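Local coordinates for hypothetical protein PA2201 (Pseudomonas aeruginosa, PDB 2FEF), which is of unknown function but is probably related to the PoNi immunity proteins that counter PoNe-type DNase toxins, at residues A68-E71 against N72-W76. Sequence-based numbering, arbitrary orientation.
Sequences AALE and NAWAW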
loop_
_atom_site.group_PDB
_atom_site.type_symbol
_atom_site.label_atom_id
_atom_site.label_comp_id
_atom_site.label_asym_id
_atom_site.label_seq_id
_atom_site.Cartn_x
_atom_site.Cartn_y
_atom_site.Cartn_z
ATOM N N ALA B 68 -4.756 21.322 -3.844
ATOM C CA ALA B 68 -5.333 19.960 -3.885
ATOM C C ALA B 68 -5.128 19.264 -5.262
ATOM O O ALA B 68 -4.842 18.049 -5.342
ATOM C CB ALA B 68 -6.811 20.022 -3.505
ATOM N N ALA B 69 -5.288 20.022 -6.353
ATOM C CA ALA B 69 -5.003 19.497 -7.723
ATOM C C ALA B 69 -3.553 19.106 -7.873
ATOM O O ALA B 69 -3.217 18.145 -8.560
ATOM C CB ALA B 69 -5.372 20.514 -8.801
ATOM N N LEU B 70 -2.675 19.879 -7.248
ATOM C CA LEU B 70 -1.261 19.600 -7.369
ATOM C C LEU B 70 -0.943 18.319 -6.592
ATOM O O LEU B 70 -0.183 17.480 -7.050
ATOM C CB LEU B 70 -0.475 20.820 -6.887
ATOM C CG LEU B 70 1.036 20.870 -6.987
ATOM C CD1 LEU B 70 1.472 20.789 -8.464
ATOM C CD2 LEU B 70 1.563 22.148 -6.304
ATOM N N GLU B 71 -1.540 18.153 -5.414
ATOM C CA GLU B 71 -1.312 16.916 -4.641
ATOM C C GLU B 71 -1.820 15.706 -5.358
ATOM O O GLU B 71 -1.143 14.656 -5.399
ATOM C CB GLU B 71 -1.932 17.031 -3.227
ATOM C CG GLU B 71 -1.268 18.102 -2.429
ATOM C CD GLU B 71 0.002 17.655 -1.696
ATOM O OE1 GLU B 71 0.534 16.553 -1.946
ATOM O OE2 GLU B 71 0.469 18.442 -0.841
ATOM N N ASN B 72 -2.972 15.829 -6.010
ATOM C CA ASN B 72 -3.410 14.714 -6.865
ATOM C C ASN B 72 -2.460 14.404 -8.034
ATOM O O ASN B 72 -2.259 13.242 -8.394
ATOM C CB ASN B 72 -4.781 15.006 -7.440
ATOM C CG ASN B 72 -5.404 13.781 -8.058
ATOM O OD1 ASN B 72 -5.140 12.670 -7.629
ATOM N ND2 ASN B 72 -6.230 13.973 -9.075
ATOM N N ALA B 73 -1.909 15.447 -8.662
ATOM C CA ALA B 73 -0.935 15.233 -9.755
ATOM C C ALA B 73 0.255 14.406 -9.250
ATOM O O ALA B 73 0.715 13.491 -9.926
ATOM C CB ALA B 73 -0.479 16.594 -10.370
ATOM N N TRP B 74 0.755 14.719 -8.059
ATOM C CA TRP B 74 1.878 13.955 -7.507
ATOM C C TRP B 74 1.540 12.475 -7.324
ATOM O O TRP B 74 2.397 11.621 -7.529
ATOM C CB TRP B 74 2.409 14.598 -6.223
ATOM C CG TRP B 74 3.002 16.003 -6.438
ATOM C CD1 TRP B 74 3.710 16.445 -7.546
ATOM C CD2 TRP B 74 2.968 17.107 -5.529
ATOM N NE1 TRP B 74 4.088 17.765 -7.366
ATOM C CE2 TRP B 74 3.636 18.194 -6.149
ATOM C CE3 TRP B 74 2.429 17.290 -4.260
ATOM C CZ2 TRP B 74 3.794 19.441 -5.524
ATOM C CZ3 TRP B 74 2.571 18.556 -3.625
ATOM C CH2 TRP B 74 3.244 19.613 -4.273
ATOM N N ALA B 75 0.288 12.174 -6.965
ATOM C CA ALA B 75 -0.162 10.772 -6.815
ATOM C C ALA B 75 -0.122 10.056 -8.185
ATOM O O ALA B 75 0.344 8.918 -8.322
ATOM C CB ALA B 75 -1.573 10.734 -6.202
ATOM N N TRP B 76 -0.546 10.756 -9.221
ATOM C CA TRP B 76 -0.456 10.223 -10.565
ATOM C C TRP B 76 0.978 10.006 -10.984
ATOM O O TRP B 76 1.268 9.043 -11.661
ATOM C CB TRP B 76 -1.134 11.164 -11.582
ATOM C CG TRP B 76 -2.650 11.058 -11.653
ATOM C CD1 TRP B 76 -3.561 11.467 -10.708
ATOM C CD2 TRP B 76 -3.410 10.537 -12.745
ATOM N NE1 TRP B 76 -4.840 11.217 -11.149
ATOM C CE2 TRP B 76 -4.776 10.636 -12.392
ATOM C CE3 TRP B 76 -3.062 9.961 -13.983
ATOM C CZ2 TRP B 76 -5.821 10.228 -13.261
ATOM C CZ3 TRP B 76 -4.095 9.549 -14.848
ATOM C CH2 TRP B 76 -5.463 9.667 -14.466
#
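N72 N donates to A68 O at 3.0 Å. A73 N to A69 O and W74 N to L70 O follow in the same i to i+4 pattern. A75 N to E71 O, at 3.3 Å, is the longest of the four. These bonds hold about two turns near the start of helix 66-93.

The side-chain contact is built round the indole of W74. L70 lies over one face, with CG 3.4 Å from W74 CZ2. The same CG makes a CH-pi contact, 3.9 Å from the centroid of the six-membered ring and 29° off its normal. A chi1 of -175° sets L70 CG anti to the backbone N, where the W74 ring, folded back along the helix, meets it. E71 meets the ring at its edge. OE1 lies near the ring plane, 3.1 Å from W74 CE3, and the carboxylate stands 87° to the indole. E71 OE2 is hydrogen-bonded to H67, one turn back, which probably helps fix the rotation of the carboxylate. H56 of a third subunit stacks on W74, and L70 also touches L118 of helix 97-127.

The indole thus offers its pi face to an aliphatic branch and its weakly positive C-H edge to a carboxylate oxygen. That edge contact is probably mildly favourable electrostatically, and the E71-H67 pair lies beside a subunit interface.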